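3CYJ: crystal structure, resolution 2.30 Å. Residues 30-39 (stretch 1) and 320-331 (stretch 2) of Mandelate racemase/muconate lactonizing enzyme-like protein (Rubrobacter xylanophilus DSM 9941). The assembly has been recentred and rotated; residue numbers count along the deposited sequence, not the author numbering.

Stretch 1 (30-39) QWDSTTMILV
Stretch 2 (320-331) HDHARVERLLFD

A β-strand lies here against an α-helix almost three hundred residues further along the chain. Residues 33–39 are extended, with phi from about -170° to -98° and psi from 121° to 169°, after a corner at Asp32 that separates them from the strand containing Gln30 and Trp31. Residues 320–329 form the helix, with successive i+4 to i bonds such as Val325 N to Asp321 O (3.0 Å). The axes approach to 9.6 Å, and their N-to-C directions differ by 59° (signed crossing angle -59°). Register is set where Thr34 CA lies 7.3 Å from Asp321 CA.

Strand alternation turns Thr34, Met36 and Leu38 toward the helix, while Thr35 points away. From the helix, Asp321, Val325 and Leu329, spaced one turn apart, point back. Thr34 (chi1 m), short and branched, suits the narrow start of the interface: its OG1 lies 3.9 Å from Asp321 CB and its CB 4.1 Å from Val325 CG2, with CG2 4.3 Å from His322 CD2.

Met36 is the main bump, with 87 Å² of its surface covered by the other stretch. Its unbranched chain (t, t, m) reaches into a hollow lined by Val325, Glu326, Leu329 and Phe330. Met36 CE lies 3.6 Å from Val325 CG1 and 3.7 Å from Phe330 CE1, and Met36 SD is 4.0 Å from Leu329 CD1. Met36 SD also sits 4.9 Å from the centroid of the Phe330 ring, obliquely. Phe330 (chi1 m, chi2 120°) is the first residue to leave helical phi/psi, at -122/148; its CB points sideways, but the ring swings nearer, and Leu38 CD1 (t, p) meets its edge 4.0 Å from CZ.

One polar link joins the stretches: Trp31 (chi1 p, chi2 104°) donates from NE1 to Asp321 OD2 (chi1 m) at 2.7 Å and 166°, a nearly linear bond at the indole edge that pairs the ring's N-H with a buried carboxylate.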

ATOM      1  N   GLN A  30       2.554 -38.187  10.617  1.00 42.00           N
ATOM      2  CA  GLN A  30       2.376 -39.368  11.461  1.00 42.77           C
ATOM      3  C   GLN A  30       3.747 -39.699  12.033  1.00 42.48           C
ATOM      4  O   GLN A  30       4.774 -39.614  11.340  1.00 40.70           O
ATOM      5  CB  GLN A  30       1.879 -40.576  10.648  1.00 43.18           C
ATOM      6  CG  GLN A  30       0.479 -40.456  10.072  1.00 47.50           C
ATOM      7  CD  GLN A  30       0.076 -41.713   9.226  1.00 52.50           C
ATOM      8  OE1 GLN A  30       0.695 -42.015   8.217  1.00 50.45           O
ATOM      9  NE2 GLN A  30      -0.957 -42.427   9.659  1.00 53.69           N
ATOM     10  N   TRP A  31       3.771 -40.079  13.303  1.00 41.93           N
ATOM     11  CA  TRP A  31       5.024 -40.447  13.914  1.00 42.47           C
ATOM     12  C   TRP A  31       4.747 -41.401  15.058  1.00 42.39           C
ATOM     13  O   TRP A  31       3.635 -41.475  15.532  1.00 42.08           O
ATOM     14  CB  TRP A  31       5.843 -39.197  14.376  1.00 41.60           C
ATOM     15  CG  TRP A  31       5.184 -38.390  15.468  1.00 41.43           C
ATOM     16  CD1 TRP A  31       5.519 -38.384  16.805  1.00 41.77           C
ATOM     17  CD2 TRP A  31       4.079 -37.467  15.329  1.00 39.33           C
ATOM     18  NE1 TRP A  31       4.698 -37.512  17.490  1.00 36.99           N
ATOM     19  CE2 TRP A  31       3.801 -36.948  16.621  1.00 37.45           C
ATOM     20  CE3 TRP A  31       3.320 -37.012  14.235  1.00 39.33           C
ATOM     21  CZ2 TRP A  31       2.765 -36.005  16.865  1.00 36.82           C
ATOM     22  CZ3 TRP A  31       2.289 -36.077  14.468  1.00 41.42           C
ATOM     23  CH2 TRP A  31       2.027 -35.585  15.789  1.00 37.34           C
ATOM     24  N   ASP A  32       5.765 -42.126  15.516  1.00 43.65           N
ATOM     25  CA  ASP A  32       5.578 -43.082  16.594  1.00 45.15           C
ATOM     26  C   ASP A  32       6.790 -43.083  17.509  1.00 44.40           C
ATOM     27  O   ASP A  32       7.046 -44.040  18.239  1.00 44.05           O
ATOM     28  CB  ASP A  32       5.223 -44.504  16.054  1.00 46.11           C
ATOM     29  CG  ASP A  32       6.428 -45.205  15.344  1.00 52.36           C
ATOM     30  OD1 ASP A  32       7.527 -44.597  15.216  1.00 51.51           O
ATOM     31  OD2 ASP A  32       6.269 -46.394  14.921  1.00 58.24           O
ATOM     32  N   SER A  33       7.529 -41.980  17.485  1.00 44.30           N
ATOM     33  CA  SER A  33       8.677 -41.790  18.392  1.00 44.21           C
ATOM     34  C   SER A  33       9.217 -40.363  18.375  1.00 44.10           C
ATOM     35  O   SER A  33       8.880 -39.580  17.507  1.00 44.26           O
ATOM     36  CB  SER A  33       9.829 -42.754  18.054  1.00 44.20           C
ATOM     37  OG  SER A  33      10.464 -42.387  16.861  1.00 40.69           O
ATOM     38  N   THR A  34      10.086 -40.063  19.324  1.00 44.00           N
ATOM     39  CA  THR A  34      10.703 -38.737  19.474  1.00 43.86           C
ATOM     40  C   THR A  34      12.191 -38.881  19.661  1.00 42.81           C
ATOM     41  O   THR A  34      12.625 -39.711  20.437  1.00 42.96           O
ATOM     42  CB  THR A  34      10.205 -38.028  20.773  1.00 44.04           C
ATOM     43  OG1 THR A  34       8.782 -37.956  20.760  1.00 43.30           O
ATOM     44  CG2 THR A  34      10.802 -36.606  20.915  1.00 44.71           C
ATOM     45  N   THR A  35      12.968 -38.035  18.993  1.00 41.83           N
ATOM     46  CA  THR A  35      14.392 -38.004  19.205  1.00 40.58           C
ATOM     47  C   THR A  35      14.815 -36.685  19.882  1.00 40.33           C
ATOM     48  O   THR A  35      14.564 -35.606  19.352  1.00 40.43           O
ATOM     49  CB  THR A  35      15.147 -38.220  17.896  1.00 39.89           C
ATOM     50  OG1 THR A  35      14.805 -39.510  17.370  1.00 41.38           O
ATOM     51  CG2 THR A  35      16.611 -38.151  18.141  1.00 39.51           C
ATOM     52  N   MET A  36      15.429 -36.802  21.064  1.00 39.32           N
ATOM     53  CA  MET A  36      16.055 -35.715  21.735  1.00 39.34           C
ATOM     54  C   MET A  36      17.557 -35.693  21.503  1.00 39.35           C
ATOM     55  O   MET A  36      18.241 -36.699  21.677  1.00 40.29           O
ATOM     56  CB  MET A  36      15.745 -35.765  23.240  1.00 39.38           C
ATOM     57  CG  MET A  36      16.277 -34.562  24.024  1.00 38.40           C
ATOM     58  SD  MET A  36      16.363 -34.867  25.856  1.00 37.90           S
ATOM     59  CE  MET A  36      14.678 -34.732  26.225  1.00 32.55           C
ATOM     60  N   ILE A  37      18.094 -34.541  21.120  1.00 38.88           N
ATOM     61  CA  ILE A  37      19.529 -34.434  21.016  1.00 38.17           C
ATOM     62  C   ILE A  37      19.994 -33.626  22.216  1.00 39.12           C
ATOM     63  O   ILE A  37      19.442 -32.566  22.479  1.00 39.36           O
ATOM     64  CB  ILE A  37      19.990 -33.814  19.661  1.00 37.59           C
ATOM     65  CG1 ILE A  37      19.454 -34.643  18.473  1.00 38.43           C
ATOM     66  CG2 ILE A  37      21.512 -33.697  19.618  1.00 34.81           C
ATOM     67  CD1 ILE A  37      18.005 -34.280  18.057  1.00 39.35           C
ATOM     68  N   LEU A  38      21.002 -34.126  22.939  1.00 40.03           N
ATOM     69  CA  LEU A  38      21.341 -33.559  24.234  1.00 41.26           C
ATOM     70  C   LEU A  38      22.766 -33.045  24.208  1.00 41.81           C
ATOM     71  O   LEU A  38      23.676 -33.773  23.793  1.00 42.67           O
ATOM     72  CB  LEU A  38      21.169 -34.607  25.374  1.00 42.12           C
ATOM     73  CG  LEU A  38      21.575 -34.040  26.785  1.00 42.79           C
ATOM     74  CD1 LEU A  38      20.507 -33.092  27.421  1.00 37.83           C
ATOM     75  CD2 LEU A  38      21.941 -35.174  27.685  1.00 43.06           C
ATOM     76  N   VAL A  39      22.954 -31.792  24.600  1.00 41.67           N
ATOM     77  CA  VAL A  39      24.284 -31.227  24.690  1.00 42.65           C
ATOM     78  C   VAL A  39      24.643 -31.009  26.160  1.00 43.87           C
ATOM     79  O   VAL A  39      23.804 -30.518  26.967  1.00 42.76           O
ATOM     80  CB  VAL A  39      24.388 -29.888  23.873  1.00 43.84           C
ATOM     81  CG1 VAL A  39      25.766 -29.213  24.005  1.00 41.27           C
ATOM     82  CG2 VAL A  39      24.025 -30.137  22.395  1.00 41.97           C
ATOM     83  N   HIS A 320       2.432 -33.150  25.137  1.00 41.48           N
ATOM     84  CA  HIS A 320       2.440 -34.546  25.601  1.00 42.59           C
ATOM     85  C   HIS A 320       3.745 -35.264  25.309  1.00 42.08           C
ATOM     86  O   HIS A 320       4.458 -35.643  26.230  1.00 43.03           O
ATOM     87  CB  HIS A 320       1.261 -35.339  25.005  1.00 43.47           C
ATOM     88  CG  HIS A 320       1.335 -36.817  25.265  1.00 46.91           C
ATOM     89  ND1 HIS A 320       1.192 -37.369  26.529  1.00 49.60           N
ATOM     90  CD2 HIS A 320       1.548 -37.859  24.422  1.00 46.43           C
ATOM     91  CE1 HIS A 320       1.338 -38.681  26.450  1.00 47.05           C
ATOM     92  NE2 HIS A 320       1.534 -39.004  25.181  1.00 45.66           N
ATOM     93  N   ASP A 321       4.102 -35.446  24.036  1.00 41.56           N
ATOM     94  CA  ASP A 321       5.340 -36.186  23.703  1.00 39.96           C
ATOM     95  C   ASP A 321       6.509 -35.768  24.570  1.00 40.55           C
ATOM     96  O   ASP A 321       7.294 -36.603  25.036  1.00 39.50           O
ATOM     97  CB  ASP A 321       5.748 -36.011  22.257  1.00 38.88           C
ATOM     98  CG  ASP A 321       4.717 -36.546  21.270  1.00 39.75           C
ATOM     99  OD1 ASP A 321       3.594 -36.878  21.665  1.00 42.69           O
ATOM    100  OD2 ASP A 321       5.011 -36.634  20.057  1.00 41.95           O
ATOM    101  N   HIS A 322       6.625 -34.454  24.778  1.00 40.99           N
ATOM    102  CA  HIS A 322       7.820 -33.881  25.342  1.00 40.37           C
ATOM    103  C   HIS A 322       7.827 -33.939  26.823  1.00 40.84           C
ATOM    104  O   HIS A 322       8.866 -34.286  27.408  1.00 41.66           O
ATOM    105  CB  HIS A 322       8.014 -32.444  24.868  1.00 39.97           C
ATOM    106  CG  HIS A 322       8.311 -32.357  23.415  1.00 41.54           C
ATOM    107  ND1 HIS A 322       8.432 -31.158  22.745  1.00 42.32           N
ATOM    108  CD2 HIS A 322       8.495 -33.337  22.490  1.00 40.52           C
ATOM    109  CE1 HIS A 322       8.694 -31.399  21.473  1.00 42.26           C
ATOM    110  NE2 HIS A 322       8.735 -32.714  21.293  1.00 42.13           N
ATOM    111  N   ALA A 323       6.721 -33.538  27.439  1.00 40.80           N
ATOM    112  CA  ALA A 323       6.533 -33.735  28.869  1.00 42.44           C
ATOM    113  C   ALA A 323       6.917 -35.187  29.258  1.00 43.11           C
ATOM    114  O   ALA A 323       7.757 -35.421  30.131  1.00 43.84           O
ATOM    115  CB  ALA A 323       5.093 -33.440  29.256  1.00 41.05           C
ATOM    116  N   ARG A 324       6.342 -36.146  28.559  1.00 44.17           N
ATOM    117  CA  ARG A 324       6.602 -37.566  28.832  1.00 45.26           C
ATOM    118  C   ARG A 324       8.078 -37.951  28.659  1.00 44.60           C
ATOM    119  O   ARG A 324       8.667 -38.547  29.535  1.00 45.41           O
ATOM    120  CB  ARG A 324       5.704 -38.425  27.941  1.00 45.62           C
ATOM    121  CG  ARG A 324       5.961 -39.932  27.977  1.00 48.38           C
ATOM    122  CD  ARG A 324       4.926 -40.637  27.049  1.00 50.70           C
ATOM    123  NE  ARG A 324       5.099 -42.081  27.076  1.00 50.17           N
ATOM    124  CZ  ARG A 324       5.902 -42.755  26.264  1.00 51.77           C
ATOM    125  NH1 ARG A 324       6.581 -42.126  25.309  1.00 48.05           N
ATOM    126  NH2 ARG A 324       6.021 -44.071  26.412  1.00 49.67           N
ATOM    127  N   VAL A 325       8.692 -37.593  27.537  1.00 44.11           N
ATOM    128  CA  VAL A 325      10.131 -37.848  27.329  1.00 42.59           C
ATOM    129  C   VAL A 325      11.008 -37.147  28.382  1.00 43.11           C
ATOM    130  O   VAL A 325      12.040 -37.665  28.776  1.00 42.22           O
ATOM    131  CB  VAL A 325      10.549 -37.418  25.887  1.00 42.77           C
ATOM    132  CG1 VAL A 325      12.087 -37.189  25.730  1.00 40.96           C
ATOM    133  CG2 VAL A 325      10.028 -38.411  24.859  1.00 43.17           C
ATOM    134  N   GLU A 326      10.624 -35.940  28.799  1.00 44.01           N
ATOM    135  CA  GLU A 326      11.407 -35.210  29.787  1.00 45.11           C
ATOM    136  C   GLU A 326      11.336 -35.886  31.190  1.00 45.58           C
ATOM    137  O   GLU A 326      12.349 -35.983  31.842  1.00 44.58           O
ATOM    138  CB  GLU A 326      11.041 -33.710  29.789  1.00 44.61           C
ATOM    139  CG  GLU A 326      11.625 -32.958  28.582  1.00 47.52           C
ATOM    140  CD  GLU A 326      10.777 -31.748  28.061  1.00 48.35           C
ATOM    141  OE1 GLU A 326       9.936 -31.199  28.801  1.00 45.23           O
ATOM    142  OE2 GLU A 326      10.990 -31.330  26.897  1.00 50.76           O
ATOM    143  N   ARG A 327      10.156 -36.371  31.608  1.00 46.71           N
ATOM    144  CA  ARG A 327       9.988 -37.043  32.900  1.00 49.11           C
ATOM    145  C   ARG A 327      10.706 -38.388  32.907  1.00 51.02           C
ATOM    146  O   ARG A 327      11.221 -38.829  33.938  1.00 52.77           O
ATOM    147  CB  ARG A 327       8.491 -37.267  33.259  1.00 49.33           C
ATOM    148  N   LEU A 328      10.714 -39.052  31.758  1.00 51.65           N
ATOM    149  CA  LEU A 328      11.358 -40.321  31.580  1.00 52.03           C
ATOM    150  C   LEU A 328      12.871 -40.181  31.611  1.00 52.10           C
ATOM    151  O   LEU A 328      13.555 -41.044  32.153  1.00 51.67           O
ATOM    152  CB  LEU A 328      10.925 -40.863  30.223  1.00 53.19           C
ATOM    153  CG  LEU A 328      11.208 -42.297  29.762  1.00 57.40           C
ATOM    154  CD1 LEU A 328      10.729 -43.371  30.776  1.00 60.08           C
ATOM    155  CD2 LEU A 328      10.557 -42.538  28.378  1.00 60.62           C
ATOM    156  N   LEU A 329      13.408 -39.089  31.049  1.00 51.84           N
ATOM    157  CA  LEU A 329      14.865 -38.942  30.921  1.00 51.04           C
ATOM    158  C   LEU A 329      15.558 -38.074  31.971  1.00 51.12           C
ATOM    159  O   LEU A 329      16.773 -38.197  32.169  1.00 50.78           O
ATOM    160  CB  LEU A 329      15.259 -38.444  29.526  1.00 51.37           C
ATOM    161  CG  LEU A 329      14.997 -39.255  28.272  1.00 49.54           C
ATOM    162  CD1 LEU A 329      15.811 -38.616  27.210  1.00 51.76           C
ATOM    163  CD2 LEU A 329      15.409 -40.704  28.427  1.00 52.10           C
ATOM    164  N   PHE A 330      14.816 -37.183  32.616  1.00 51.22           N
ATOM    165  CA  PHE A 330      15.415 -36.287  33.580  1.00 51.91           C
ATOM    166  C   PHE A 330      14.773 -36.424  34.943  1.00 52.28           C
ATOM    167  O   PHE A 330      13.575 -36.701  35.041  1.00 51.45           O
ATOM    168  CB  PHE A 330      15.216 -34.831  33.166  1.00 52.65           C
ATOM    169  CG  PHE A 330      15.866 -34.448  31.881  1.00 54.67           C
ATOM    170  CD1 PHE A 330      15.082 -33.960  30.825  1.00 55.78           C
ATOM    171  CD2 PHE A 330      17.259 -34.502  31.739  1.00 55.01           C
ATOM    172  CE1 PHE A 330      15.658 -33.587  29.620  1.00 56.32           C
ATOM    173  CE2 PHE A 330      17.863 -34.132  30.547  1.00 56.15           C
ATOM    174  CZ  PHE A 330      17.068 -33.679  29.475  1.00 56.69           C
ATOM    175  N   ASP A 331      15.567 -36.201  35.992  1.00 53.03           N
ATOM    176  CA  ASP A 331      15.018 -35.851  37.295  1.00 54.41           C
ATOM    177  C   ASP A 331      14.883 -34.357  37.301  1.00 54.01           C
ATOM    178  O   ASP A 331      15.749 -33.663  36.731  1.00 54.50           O
ATOM    179  CB  ASP A 331      16.003 -36.149  38.435  1.00 55.09           C
ATOM    180  CG  ASP A 331      16.353 -37.598  38.542  1.00 57.68           C
ATOM    181  OD1 ASP A 331      15.446 -38.378  38.879  1.00 59.24           O
ATOM    182  OD2 ASP A 331      17.549 -37.950  38.320  1.00 62.54           O
TER